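Local coordinates for protein racemase, putative (Roseobacter denitrificans, PDB 3TCS) that binds magnesium in a TIM barrel of the mandelate racemase/muconate lactonizing enzyme family and probably acts as a hydro-lyase or racemase, at residues P122-L127 / A361-A366; G128-L133 / L321-P326; S140-I145 / G338-P343; F227-E232 / D252-E257; V274-P279 / P303-C308. All blocks are in the same frame, centred on the assembly; numbering follows the deposited sequence.

Interaction 1 (P122-L127 / A361-A366)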
# COMPACT_ATOMS: atom_id res chain seq x y z
N PRO B 122 5.52 -12.15 -30.17
CA PRO B 122 4.75 -12.33 -28.94
C PRO B 122 5.60 -11.67 -27.85
O PRO B 122 6.82 -11.56 -28.01
CB PRO B 122 4.69 -13.85 -28.78
CG PRO B 122 5.96 -14.32 -29.46
CD PRO B 122 6.02 -13.44 -30.68
N VAL B 123 4.98 -11.21 -26.78
CA VAL B 123 5.73 -10.56 -25.71
C VAL B 123 6.87 -11.44 -25.20
O VAL B 123 7.96 -10.94 -24.91
CB VAL B 123 4.80 -10.17 -24.53
CG1 VAL B 123 5.62 -9.65 -23.35
CG2 VAL B 123 3.83 -9.09 -25.00
N ALA B 124 6.63 -12.75 -25.12
CA ALA B 124 7.65 -13.69 -24.65
C ALA B 124 8.95 -13.51 -25.43
O ALA B 124 10.04 -13.61 -24.87
CB ALA B 124 7.15 -15.12 -24.79
N GLU B 125 8.84 -13.27 -26.74
CA GLU B 125 10.02 -13.08 -27.57
C GLU B 125 10.64 -11.71 -27.33
O GLU B 125 11.87 -11.57 -27.32
CB GLU B 125 9.67 -13.23 -29.05
CG GLU B 125 9.64 -14.69 -29.51
CD GLU B 125 9.34 -14.85 -30.98
OE1 GLU B 125 9.39 -13.84 -31.72
OE2 GLU B 125 9.06 -15.99 -31.41
N VAL B 126 9.81 -10.70 -27.13
CA VAL B 126 10.31 -9.35 -26.87
C VAL B 126 11.15 -9.39 -25.59
O VAL B 126 12.14 -8.68 -25.46
CB VAL B 126 9.16 -8.34 -26.70
CG1 VAL B 126 9.72 -6.95 -26.44
CG2 VAL B 126 8.29 -8.32 -27.95
N LEU B 127 10.73 -10.24 -24.66
CA LEU B 127 11.42 -10.40 -23.38
C LEU B 127 12.66 -11.28 -23.46
O LEU B 127 13.31 -11.53 -22.44
CB LEU B 127 10.46 -10.98 -22.35
CG LEU B 127 9.29 -10.11 -21.89
CD1 LEU B 127 8.37 -10.94 -20.99
CD2 LEU B 127 9.80 -8.89 -21.14
N ALA B 361 -0.05 -25.34 -21.02
CA ALA B 361 -0.72 -24.18 -21.59
C ALA B 361 0.21 -23.76 -22.73
O ALA B 361 1.36 -24.21 -22.78
CB ALA B 361 -0.84 -23.07 -20.56
N ARG B 362 -0.25 -22.90 -23.63
CA ARG B 362 0.60 -22.51 -24.74
C ARG B 362 0.68 -21.03 -25.06
O ARG B 362 -0.34 -20.33 -25.09
CB ARG B 362 0.16 -23.25 -26.02
CG ARG B 362 0.97 -22.88 -27.26
CD ARG B 362 0.28 -23.35 -28.54
NE ARG B 362 0.27 -24.81 -28.71
CZ ARG B 362 1.31 -25.54 -29.09
NH1 ARG B 362 2.48 -24.96 -29.35
NH2 ARG B 362 1.19 -26.85 -29.21
N VAL B 363 1.90 -20.56 -25.27
CA VAL B 363 2.12 -19.17 -25.67
C VAL B 363 2.31 -19.30 -27.18
O VAL B 363 3.21 -20.02 -27.63
CB VAL B 363 3.41 -18.58 -25.06
CG1 VAL B 363 3.72 -17.24 -25.72
CG2 VAL B 363 3.25 -18.40 -23.57
N THR B 364 1.47 -18.63 -27.95
CA THR B 364 1.56 -18.70 -29.40
C THR B 364 2.48 -17.62 -29.94
O THR B 364 3.00 -16.79 -29.19
CB THR B 364 0.18 -18.56 -30.04
OG1 THR B 364 -0.26 -17.20 -29.94
CG2 THR B 364 -0.82 -19.45 -29.34
N ASP B 365 2.69 -17.61 -31.25
CA ASP B 365 3.56 -16.61 -31.84
C ASP B 365 2.79 -15.37 -32.29
O ASP B 365 3.33 -14.52 -32.98
CB ASP B 365 4.35 -17.21 -33.01
CG ASP B 365 3.48 -18.05 -33.91
OD1 ASP B 365 2.58 -17.49 -34.56
OD2 ASP B 365 3.70 -19.28 -33.95
N ALA B 366 1.52 -15.28 -31.89
CA ALA B 366 0.71 -14.11 -32.24
C ALA B 366 1.38 -12.90 -31.60
O ALA B 366 1.82 -12.96 -30.45
CB ALA B 366 -0.71 -14.28 -31.71
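The puckered ring of Pro122 is the only ring in the contact; its CB, CG and CD side meets the turn 364-366. What it meets is mostly backbone. CB is 3.4 Å from Thr364 O. CD comes to 3.7 Å from Asp365 O, and CG lies 4.1 Å from Asp365 CA. The ring therefore rests on carbonyl oxygens and the turn's main chain. Beside the ring, Pro122 CA makes a strongly bent CA-H...O contact of 3.4 Å with Ala366 O. No conventional hydrogen bond crosses between the two segments.

Two residues on, in the first turn of the helix, Ala124 CB touches Val363 CG1 at 4.1 Å. Val363 has CG1 anti to its backbone N (chi1 170°), and this is the branch that meets the helix. Met319 and His320 of helix 314-322 and Arg323 just after it also pack on Val363.

Each partner is held by its own bonds. Pro122 O accepts from Glu125 N at 2.9 Å and also from Val126 N. Within the turn, Ala366 N donates to Thr364 OG1 at 3.3 Å, which keeps the turn in shape. With an alanine in place of Pro122, CG and CD would be gone, which would probably open a gap beside Asp365 and let the backbone ahead of the helix turn more freely.

Two small motifs thus face each other. Pro122 is the N-cap of the short helix 123-126, and Thr364 makes an ST turn just after strand 360-363. The contact is plain packing between that helix and the end of a strand in the barrel sheet.

Interaction 2 (G128-L133 / L321-P326); sequences GGTPGL and LLRAIP
Arg323 and Thr130 carry most of the hydrogen bonding. The arginine grips the threonine side-on with two nitrogens. NE donates to Thr130 O at 2.8 Å, nearly straight at 166° and in the guanidinium plane. NH2 donates to Thr130 OG1 at 2.9 Å. On the far side of the group, NH1 reaches Leu133 O, also at 2.9 Å but with a more bent angle of 138°. The chain of Arg323 bends at both chi2 and chi3, which curls the guanidinium back over the 130-133 backbone. A weak backbone bond, Thr130 N to Arg323 O, adds to this grip.

Close packing comes next. Gly132 CA sits over the centre of one guanidinium face, 3.6 Å above its plane. Gly129 CA is 3.7 Å from Ala324 CA. It also makes a CA-H...O contact of 3.3 Å to Arg323 O. Side chains at Gly129 and Gly132 would collide with Arg323 or Ala324, so the glycines permit this closeness. The apolar share is small: Ala324 CB lies against Gly129, while Val363 and Ala124 touch Arg323 from strand 360-363 and helix 123-126.

Across this contact the arginine is held by neutral oxygens rather than by an acid. Its charge is probably spread over two carbonyls and a hydroxyl, and the three bonds fix the rotation of the guanidinium where helix 314-322 has just ended.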
# COMPACT_ATOMS: atom_id res chain seq x y z
N GLY B 128 12.99 -11.75 -24.66
CA GLY B 128 14.17 -12.58 -24.83
C GLY B 128 13.89 -14.08 -24.82
O GLY B 128 14.82 -14.89 -24.88
N GLY B 129 12.62 -14.44 -24.76
CA GLY B 129 12.25 -15.85 -24.74
C GLY B 129 11.70 -16.34 -26.06
O GLY B 129 11.92 -15.73 -27.10
N THR B 130 10.97 -17.45 -26.02
CA THR B 130 10.39 -18.03 -27.23
C THR B 130 8.98 -18.56 -26.97
O THR B 130 8.64 -18.92 -25.85
CB THR B 130 11.25 -19.21 -27.74
OG1 THR B 130 11.35 -20.21 -26.72
CG2 THR B 130 12.64 -18.73 -28.12
N PRO B 131 8.14 -18.62 -28.02
CA PRO B 131 6.79 -19.13 -27.82
C PRO B 131 6.88 -20.63 -27.59
O PRO B 131 7.87 -21.25 -27.96
CB PRO B 131 6.09 -18.77 -29.13
CG PRO B 131 7.19 -18.90 -30.13
CD PRO B 131 8.36 -18.23 -29.43
N GLY B 132 5.86 -21.21 -26.98
CA GLY B 132 5.89 -22.64 -26.73
C GLY B 132 5.02 -23.05 -25.55
O GLY B 132 4.23 -22.26 -25.05
N LEU B 133 5.19 -24.29 -25.11
CA LEU B 133 4.40 -24.82 -24.00
C LEU B 133 4.98 -24.55 -22.62
O LEU B 133 6.19 -24.41 -22.45
CB LEU B 133 4.24 -26.34 -24.18
CG LEU B 133 3.54 -26.79 -25.46
CD1 LEU B 133 3.71 -28.29 -25.64
CD2 LEU B 133 2.07 -26.41 -25.40
N LEU B 321 5.92 -14.62 -19.44
CA LEU B 321 7.07 -14.41 -18.58
C LEU B 321 7.85 -15.71 -18.37
O LEU B 321 9.08 -15.73 -18.48
CB LEU B 321 6.64 -13.86 -17.21
CG LEU B 321 7.79 -13.55 -16.24
CD1 LEU B 321 8.53 -12.31 -16.72
CD2 LEU B 321 7.25 -13.33 -14.84
N LEU B 322 7.13 -16.79 -18.09
CA LEU B 322 7.76 -18.09 -17.86
C LEU B 322 8.48 -18.64 -19.09
O LEU B 322 9.36 -19.49 -18.95
CB LEU B 322 6.73 -19.09 -17.35
CG LEU B 322 6.23 -18.87 -15.91
CD1 LEU B 322 5.15 -19.88 -15.59
CD2 LEU B 322 7.40 -19.01 -14.93
N ARG B 323 8.12 -18.17 -20.28
CA ARG B 323 8.77 -18.63 -21.50
C ARG B 323 10.01 -17.78 -21.76
O ARG B 323 10.72 -18.00 -22.74
CB ARG B 323 7.84 -18.49 -22.71
CG ARG B 323 6.71 -19.53 -22.81
CD ARG B 323 7.23 -20.96 -23.03
NE ARG B 323 8.19 -21.08 -24.13
CZ ARG B 323 8.75 -22.23 -24.50
NH1 ARG B 323 8.43 -23.35 -23.86
NH2 ARG B 323 9.64 -22.26 -25.48
N ALA B 324 10.27 -16.81 -20.89
CA ALA B 324 11.42 -15.94 -21.10
C ALA B 324 12.46 -15.87 -19.99
O ALA B 324 13.65 -15.76 -20.27
CB ALA B 324 10.93 -14.54 -21.42
N ILE B 325 12.05 -15.95 -18.73
CA ILE B 325 13.03 -15.83 -17.65
C ILE B 325 13.96 -17.04 -17.53
O ILE B 325 13.57 -18.17 -17.81
CB ILE B 325 12.33 -15.55 -16.30
CG1 ILE B 325 11.42 -16.72 -15.92
CG2 ILE B 325 11.52 -14.26 -16.40
CD1 ILE B 325 10.86 -16.60 -14.50
N PRO B 326 15.22 -16.81 -17.12
CA PRO B 326 16.23 -17.87 -16.97
C PRO B 326 16.10 -18.73 -15.72
O PRO B 326 16.72 -19.80 -15.65
CB PRO B 326 17.54 -17.09 -16.98
CG PRO B 326 17.17 -15.86 -16.22
CD PRO B 326 15.81 -15.49 -16.83

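Interaction 3 (S140-I145 / G338-P343)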
# COMPACT_ATOMS: atom_id res chain seq x y z
N SER B 140 -6.60 -25.27 -7.07
CA SER B 140 -7.91 -25.16 -6.43
C SER B 140 -7.88 -23.95 -5.50
O SER B 140 -6.91 -23.76 -4.77
CB SER B 140 -8.22 -26.41 -5.59
OG SER B 140 -9.32 -26.15 -4.73
N MET B 141 -8.93 -23.14 -5.54
CA MET B 141 -9.01 -21.94 -4.71
C MET B 141 -9.89 -22.12 -3.47
O MET B 141 -9.85 -21.31 -2.55
CB MET B 141 -9.59 -20.79 -5.53
CG MET B 141 -8.88 -20.50 -6.83
SD MET B 141 -7.20 -19.93 -6.57
CE MET B 141 -6.42 -20.48 -8.08
N LYS B 142 -10.66 -23.20 -3.46
CA LYS B 142 -11.60 -23.46 -2.37
C LYS B 142 -11.11 -24.12 -1.09
O LYS B 142 -10.18 -24.93 -1.10
CB LYS B 142 -12.77 -24.29 -2.91
CG LYS B 142 -13.60 -23.58 -3.97
CD LYS B 142 -14.69 -24.50 -4.50
CE LYS B 142 -15.64 -23.76 -5.43
NZ LYS B 142 -16.74 -24.63 -5.92
N ARG B 143 -11.76 -23.75 0.00
CA ARG B 143 -11.51 -24.30 1.32
C ARG B 143 -12.84 -24.89 1.79
O ARG B 143 -12.89 -25.78 2.64
CB ARG B 143 -11.04 -23.23 2.30
CG ARG B 143 -9.56 -22.96 2.20
CD ARG B 143 -9.06 -22.12 3.36
NE ARG B 143 -7.61 -22.05 3.34
CZ ARG B 143 -6.91 -21.31 2.49
NH1 ARG B 143 -7.52 -20.56 1.58
NH2 ARG B 143 -5.58 -21.35 2.53
N ASP B 144 -13.93 -24.38 1.22
CA ASP B 144 -15.26 -24.86 1.56
C ASP B 144 -15.63 -26.00 0.62
O ASP B 144 -16.68 -26.00 -0.02
CB ASP B 144 -16.30 -23.74 1.43
CG ASP B 144 -16.17 -22.97 0.14
OD1 ASP B 144 -16.20 -23.60 -0.94
OD2 ASP B 144 -16.05 -21.73 0.20
N ILE B 145 -14.72 -26.96 0.51
CA ILE B 145 -14.92 -28.14 -0.32
C ILE B 145 -14.26 -29.24 0.48
O ILE B 145 -13.15 -29.07 0.98
CB ILE B 145 -14.26 -27.99 -1.72
CG1 ILE B 145 -14.57 -29.23 -2.57
CG2 ILE B 145 -12.76 -27.80 -1.58
CD1 ILE B 145 -13.98 -29.19 -3.96
N GLY B 338 -14.67 -23.01 -11.66
CA GLY B 338 -15.65 -22.72 -12.69
C GLY B 338 -16.38 -21.41 -12.44
O GLY B 338 -16.00 -20.65 -11.55
N PRO B 339 -17.44 -21.13 -13.21
CA PRO B 339 -18.21 -19.89 -13.06
C PRO B 339 -18.88 -19.69 -11.70
O PRO B 339 -19.28 -18.57 -11.37
CB PRO B 339 -19.22 -19.97 -14.21
CG PRO B 339 -19.43 -21.44 -14.37
CD PRO B 339 -18.01 -21.98 -14.27
N ASP B 340 -19.00 -20.75 -10.91
CA ASP B 340 -19.61 -20.60 -9.60
C ASP B 340 -18.67 -19.84 -8.68
O ASP B 340 -19.10 -19.23 -7.70
CB ASP B 340 -19.93 -21.98 -8.98
CG ASP B 340 -18.67 -22.76 -8.62
OD1 ASP B 340 -17.89 -23.09 -9.54
OD2 ASP B 340 -18.47 -23.05 -7.42
N TYR B 341 -17.38 -19.87 -9.01
CA TYR B 341 -16.37 -19.19 -8.21
C TYR B 341 -15.94 -17.87 -8.85
O TYR B 341 -15.79 -16.87 -8.16
CB TYR B 341 -15.15 -20.09 -8.04
CG TYR B 341 -14.22 -19.65 -6.93
CD1 TYR B 341 -14.48 -19.99 -5.61
CD2 TYR B 341 -13.10 -18.87 -7.21
CE1 TYR B 341 -13.64 -19.57 -4.58
CE2 TYR B 341 -12.26 -18.44 -6.18
CZ TYR B 341 -12.53 -18.79 -4.87
OH TYR B 341 -11.70 -18.37 -3.86
N TYR B 342 -15.72 -17.90 -10.16
CA TYR B 342 -15.32 -16.70 -10.90
C TYR B 342 -16.33 -16.44 -12.02
O TYR B 342 -16.03 -16.64 -13.20
CB TYR B 342 -13.94 -16.90 -11.55
CG TYR B 342 -12.78 -17.03 -10.59
CD1 TYR B 342 -12.58 -16.12 -9.56
CD2 TYR B 342 -11.82 -18.03 -10.77
CE1 TYR B 342 -11.45 -16.19 -8.73
CE2 TYR B 342 -10.70 -18.12 -9.96
CZ TYR B 342 -10.52 -17.19 -8.94
OH TYR B 342 -9.37 -17.23 -8.17
N PRO B 343 -17.54 -15.97 -11.67
CA PRO B 343 -18.55 -15.70 -12.70
C PRO B 343 -18.15 -14.63 -13.72
O PRO B 343 -18.51 -14.70 -14.90
CB PRO B 343 -19.77 -15.28 -11.88
CG PRO B 343 -19.15 -14.60 -10.69
CD PRO B 343 -18.02 -15.56 -10.34
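Met141 crosses both Tyr341 and Tyr342 at about a right angle. Its CB lies 3.6 Å from Tyr341 CE2, approaching the ring obliquely. Its CG lies equally close to Tyr342 OH. The methionine chain bends at chi2 (-65°), which turns SD away from Tyr341; it passes 3.8 Å from Tyr342 OH.

The two tyrosines are set against each other as well. Tyr341 CD2 stands 3.4 Å above the plane of the Tyr342 ring, over its centre, while Tyr342 CD2 lies at the edge of the Tyr341 ring. This probably limits how far either ring can turn.

Lys142 runs past Tyr341 in the opposite direction. Its chain is extended beyond CG, and CE passes 3.9 Å from Tyr341 CD1 on the way to Asp340. There NZ makes a salt bridge of 2.8 Å to Asp340 OD2, which offers its syn lone pair. Apolar and charged contacts thus lie along the same pair of loops, with Tyr341 touching both Met141 and Lys142.

Met141 also belongs to the d-alanine pocket, its side chain about 4 Å from the ligand at the nearest atoms. Glu333 and Ser335 of strand 332-335 and Arg169 of strand 165-169 also touch Met141. Lys142 leans on Arg153 of helix 147-161. The contact therefore ties together two loops, one following strand 132-139 and the other following strand 332-335.

Interaction 4 (F227-E232 / D252-E257); sequences FCHFEE and DVTGGE. With MG (magnesium ion), chain J; DAL (D-alanine), chain L.
Glu231 and Glu257 meet at the magnesium site, where the beta-alpha-beta unit of strands 229-231 and 252-255 ends. Glu231 OE2 and Glu257 OE1 each bind the metal at 2.0 Å. These oxygens are close because they share the ion, and the carboxylate planes stand 71° apart. Asp205 is the third protein ligand. D-alanine chelates the ion through N and O, and a water completes the set. That water lies 2.8 Å from Glu232 OE1, a second-shell carboxylate whose OE2 is held by Ser208.

His229 holds the other carboxylate oxygen of Glu231. Its NE2 donates to OE1 at 2.9 Å, almost straight (172°) and in the ring plane, meeting the oxygen on its anti side. Lys167 makes a salt bridge to the same oxygen. Thr254 CG2 sits over one face of the His229 ring, a CH-pi contact 3.7 Å from the centroid. Thr254 OG1 has Gln278 as its closest polar partner. Lys94 of the second subunit makes a salt bridge with Glu257 OE2.

Backbone hydrogen bonds join the two parallel strands: Phe230 N to Asp252 O, Thr254 N to Phe230 O at 3.0 Å, and Glu232 N to Thr254 O at 2.9 Å. Acidic metal ligands at the C-terminal ends of successive barrel strands are the hallmark of the enolase superfamily.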
# COMPACT_ATOMS: atom_id res chain seq x y z
N PHE B 227 4.63 -34.19 -0.60
CA PHE B 227 4.28 -32.90 -1.20
C PHE B 227 5.61 -32.18 -1.46
O PHE B 227 6.58 -32.40 -0.75
CB PHE B 227 3.42 -32.05 -0.26
CG PHE B 227 1.95 -32.33 -0.35
CD1 PHE B 227 1.45 -33.60 -0.06
CD2 PHE B 227 1.06 -31.33 -0.71
CE1 PHE B 227 0.08 -33.86 -0.11
CE2 PHE B 227 -0.31 -31.57 -0.76
CZ PHE B 227 -0.81 -32.84 -0.47
N CYS B 228 5.65 -31.32 -2.47
CA CYS B 228 6.91 -30.64 -2.80
C CYS B 228 6.83 -29.12 -2.74
O CYS B 228 7.80 -28.45 -3.08
CB CYS B 228 7.35 -31.04 -4.20
SG CYS B 228 6.19 -30.51 -5.50
N HIS B 229 5.71 -28.58 -2.28
CA HIS B 229 5.52 -27.13 -2.28
C HIS B 229 4.58 -26.71 -1.14
O HIS B 229 3.42 -27.12 -1.11
CB HIS B 229 4.97 -26.80 -3.67
CG HIS B 229 4.62 -25.36 -3.89
ND1 HIS B 229 5.20 -24.62 -4.90
CD2 HIS B 229 3.65 -24.58 -3.36
CE1 HIS B 229 4.59 -23.45 -4.98
NE2 HIS B 229 3.65 -23.40 -4.06
N PHE B 230 5.09 -25.92 -0.20
CA PHE B 230 4.32 -25.44 0.95
C PHE B 230 4.27 -23.91 0.85
O PHE B 230 5.22 -23.21 1.22
CB PHE B 230 5.01 -25.88 2.25
CG PHE B 230 4.20 -25.65 3.50
CD1 PHE B 230 2.87 -25.24 3.44
CD2 PHE B 230 4.78 -25.86 4.75
CE1 PHE B 230 2.13 -25.05 4.61
CE2 PHE B 230 4.04 -25.68 5.93
CZ PHE B 230 2.72 -25.28 5.85
N GLU B 231 3.13 -23.41 0.38
CA GLU B 231 2.97 -21.97 0.16
C GLU B 231 2.37 -21.14 1.28
O GLU B 231 1.38 -21.52 1.90
CB GLU B 231 2.16 -21.76 -1.12
CG GLU B 231 2.14 -20.33 -1.63
CD GLU B 231 1.56 -20.24 -3.04
OE1 GLU B 231 1.70 -21.22 -3.79
OE2 GLU B 231 0.98 -19.19 -3.39
N GLU B 232 2.99 -19.98 1.51
CA GLU B 232 2.56 -19.00 2.50
C GLU B 232 2.10 -19.63 3.82
O GLU B 232 0.95 -19.48 4.23
CB GLU B 232 1.44 -18.15 1.90
CG GLU B 232 1.26 -16.79 2.55
CD GLU B 232 0.25 -15.94 1.80
OE1 GLU B 232 0.44 -15.74 0.59
OE2 GLU B 232 -0.72 -15.47 2.43
N ASP B 252 10.05 -27.42 -0.02
CA ASP B 252 10.18 -26.03 -0.45
C ASP B 252 9.07 -25.16 0.15
O ASP B 252 7.90 -25.55 0.12
CB ASP B 252 10.10 -25.90 -1.98
CG ASP B 252 11.37 -26.36 -2.69
OD1 ASP B 252 12.47 -26.35 -2.08
OD2 ASP B 252 11.27 -26.70 -3.88
N VAL B 253 9.44 -24.01 0.70
CA VAL B 253 8.47 -23.07 1.26
C VAL B 253 8.47 -21.89 0.29
O VAL B 253 9.52 -21.37 -0.08
CB VAL B 253 8.87 -22.59 2.67
CG1 VAL B 253 7.94 -21.47 3.14
CG2 VAL B 253 8.80 -23.77 3.63
N THR B 254 7.28 -21.47 -0.12
CA THR B 254 7.15 -20.40 -1.11
C THR B 254 6.27 -19.24 -0.66
O THR B 254 5.51 -19.36 0.30
CB THR B 254 6.55 -20.98 -2.40
OG1 THR B 254 5.13 -21.14 -2.23
CG2 THR B 254 7.14 -22.36 -2.69
N GLY B 255 6.37 -18.12 -1.37
CA GLY B 255 5.55 -16.97 -1.01
C GLY B 255 5.90 -15.72 -1.78
O GLY B 255 6.84 -15.72 -2.58
N GLY B 256 5.14 -14.65 -1.54
CA GLY B 256 5.39 -13.38 -2.18
C GLY B 256 4.26 -12.79 -3.01
O GLY B 256 4.36 -11.65 -3.45
N GLU B 257 3.17 -13.53 -3.20
CA GLU B 257 2.10 -13.03 -4.04
C GLU B 257 1.49 -11.68 -3.66
O GLU B 257 1.06 -10.93 -4.54
CB GLU B 257 0.99 -14.07 -4.19
CG GLU B 257 0.16 -14.31 -2.95
CD GLU B 257 -0.74 -15.51 -3.12
OE1 GLU B 257 -0.21 -16.61 -3.40
OE2 GLU B 257 -1.98 -15.36 -2.97
MG MG J . -0.80 -18.46 -2.79
N DAL L . -1.53 -18.98 -4.98
CA DAL L . -2.94 -19.05 -4.58
CB DAL L . -3.85 -18.90 -5.80
C DAL L . -3.25 -17.97 -3.61
O DAL L . -2.67 -17.92 -2.57
O HOH W 1 10.37 -29.57 -1.98
O HOH W 2 8.95 -27.35 -5.22
O HOH W 3 3.21 -14.93 0.35
O HOH W 4 -0.65 -17.91 -0.77

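Interaction 5 (V274-P279 / P303-C308); sequences VDIVQP and PVTPHC. With DAL (D-alanine), chain L.
Ile276 and Thr305 meet because, with CG1 at chi1 -57°, CG2 of Ile276 falls anti to its backbone N. CG2 then comes to 3.4 Å from Thr305 OG1, while CG1 touches Pro303 CG. In Val277, with CG1 at chi1 -65°, CG2 falls between the backbone N and the carbonyl carbon, 3.6 Å from Val304 CG2. The other branch, Val304 CG1, packs across the ring of Pro279 at CD.

Three backbone bonds run beside this packing. Val277 N donates to Pro303 O at 3.2 Å, and Thr305 N to Val277 O at 3.0 Å. Farther along, His307 N meets Pro279 O from above the carbonyl plane.

Gln278 lays CG 3.0 Å from Thr305 O, and its side chain ends near Thr254 and Glu231. An alanine here, lacking CG and everything beyond, would probably open a gap beside Thr305 O and between Thr254 and Glu231.

His307 turns its ring edge to d-alanine, with CD2 3.1 Å from the ligand N, and ND1 hydrogen-bonds to Asp280. The extended pair, joined through helix 287-300, is a piece of the TIM barrel wall that delivers a histidine to the ligand pocket.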
# COMPACT_ATOMS: atom_id res chain seq x y z
N VAL B 274 12.23 -17.57 1.84
CA VAL B 274 11.52 -18.64 1.14
C VAL B 274 12.48 -19.32 0.17
O VAL B 274 13.59 -18.82 -0.07
CB VAL B 274 10.31 -18.11 0.34
CG1 VAL B 274 9.29 -17.46 1.28
CG2 VAL B 274 10.77 -17.12 -0.72
N ASP B 275 12.06 -20.44 -0.40
CA ASP B 275 12.88 -21.18 -1.36
C ASP B 275 12.50 -20.85 -2.80
O ASP B 275 13.29 -21.03 -3.72
CB ASP B 275 12.72 -22.68 -1.14
CG ASP B 275 13.07 -23.09 0.26
OD1 ASP B 275 14.26 -22.97 0.63
OD2 ASP B 275 12.16 -23.53 1.00
N ILE B 276 11.27 -20.38 -2.98
CA ILE B 276 10.75 -20.03 -4.30
C ILE B 276 9.97 -18.72 -4.15
O ILE B 276 9.16 -18.58 -3.23
CB ILE B 276 9.77 -21.12 -4.83
CG1 ILE B 276 10.49 -22.47 -4.88
CG2 ILE B 276 9.23 -20.72 -6.20
CD1 ILE B 276 9.61 -23.63 -5.32
N VAL B 277 10.21 -17.77 -5.05
CA VAL B 277 9.51 -16.48 -4.99
C VAL B 277 8.30 -16.55 -5.90
O VAL B 277 8.35 -17.17 -6.97
CB VAL B 277 10.43 -15.32 -5.42
CG1 VAL B 277 11.57 -15.18 -4.41
CG2 VAL B 277 10.98 -15.57 -6.80
N GLN B 278 7.21 -15.92 -5.49
CA GLN B 278 5.96 -15.96 -6.24
C GLN B 278 5.28 -14.63 -6.48
O GLN B 278 4.17 -14.39 -6.00
CB GLN B 278 4.98 -16.89 -5.53
CG GLN B 278 5.51 -18.29 -5.33
CD GLN B 278 4.47 -19.20 -4.75
OE1 GLN B 278 4.14 -19.12 -3.56
NE2 GLN B 278 3.91 -20.07 -5.59
N PRO B 279 5.92 -13.74 -7.24
CA PRO B 279 5.30 -12.44 -7.50
C PRO B 279 4.06 -12.60 -8.38
O PRO B 279 3.96 -13.56 -9.15
CB PRO B 279 6.41 -11.68 -8.23
CG PRO B 279 7.10 -12.78 -9.00
CD PRO B 279 7.18 -13.89 -7.97
N PRO B 303 14.40 -19.83 -7.81
CA PRO B 303 13.51 -19.93 -8.96
C PRO B 303 12.28 -19.05 -8.74
O PRO B 303 11.99 -18.65 -7.61
CB PRO B 303 13.17 -21.41 -9.00
CG PRO B 303 13.10 -21.76 -7.55
CD PRO B 303 14.32 -21.05 -6.98
N VAL B 304 11.58 -18.76 -9.83
CA VAL B 304 10.38 -17.94 -9.80
C VAL B 304 9.16 -18.73 -10.30
O VAL B 304 9.14 -19.21 -11.43
CB VAL B 304 10.55 -16.69 -10.70
CG1 VAL B 304 9.30 -15.81 -10.63
CG2 VAL B 304 11.79 -15.91 -10.28
N THR B 305 8.16 -18.86 -9.44
CA THR B 305 6.93 -19.56 -9.78
C THR B 305 5.83 -18.54 -9.44
O THR B 305 5.27 -18.54 -8.35
CB THR B 305 6.78 -20.84 -8.94
OG1 THR B 305 7.89 -21.70 -9.22
CG2 THR B 305 5.48 -21.57 -9.28
N PRO B 306 5.53 -17.66 -10.40
CA PRO B 306 4.52 -16.62 -10.21
C PRO B 306 3.13 -17.06 -9.80
O PRO B 306 2.71 -18.20 -10.03
CB PRO B 306 4.50 -15.90 -11.56
CG PRO B 306 5.87 -16.17 -12.14
CD PRO B 306 6.07 -17.62 -11.77
N HIS B 307 2.42 -16.13 -9.18
CA HIS B 307 1.05 -16.34 -8.76
C HIS B 307 0.13 -15.74 -9.83
O HIS B 307 0.35 -14.62 -10.28
CB HIS B 307 0.81 -15.63 -7.41
CG HIS B 307 -0.63 -15.42 -7.08
ND1 HIS B 307 -1.39 -14.40 -7.61
CD2 HIS B 307 -1.46 -16.10 -6.24
CE1 HIS B 307 -2.61 -14.45 -7.11
NE2 HIS B 307 -2.68 -15.47 -6.28
N CYS B 308 -0.85 -16.52 -10.26
CA CYS B 308 -1.87 -16.08 -11.22
C CYS B 308 -3.03 -17.01 -10.89
O CYS B 308 -2.98 -18.20 -11.17
CB CYS B 308 -1.39 -16.20 -12.69
SG CYS B 308 -0.44 -17.65 -13.22
N DAL L . -1.53 -18.98 -4.98
CA DAL L . -2.94 -19.05 -4.58
CB DAL L . -3.85 -18.90 -5.80
C DAL L . -3.25 -17.97 -3.61
O DAL L . -2.67 -17.92 -2.57

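In the fold
Interactions 4 and 5 are the buried contacts, both built on backbone bonds in the barrel. They share the sheet through neighbouring strands 252-255 and 276-277, and both touch d-alanine. Their chemistry differs: interaction 4 gathers carboxylates round magnesium, whereas interaction 5 is mostly apolar apart from its backbone bonds and histidine. Interaction 3 lies at the surface beside the same pocket, combining aromatic packing with a salt bridge. Interactions 1 and 2 lie away from the annotated sites, their centres 7 Å apart, and touch through strands 132-139 and 360-363. Interaction 1 is partly buried packing, interaction 2 a surface arginine grip. Leu322 and Ile325 link interaction 2 to interaction 5.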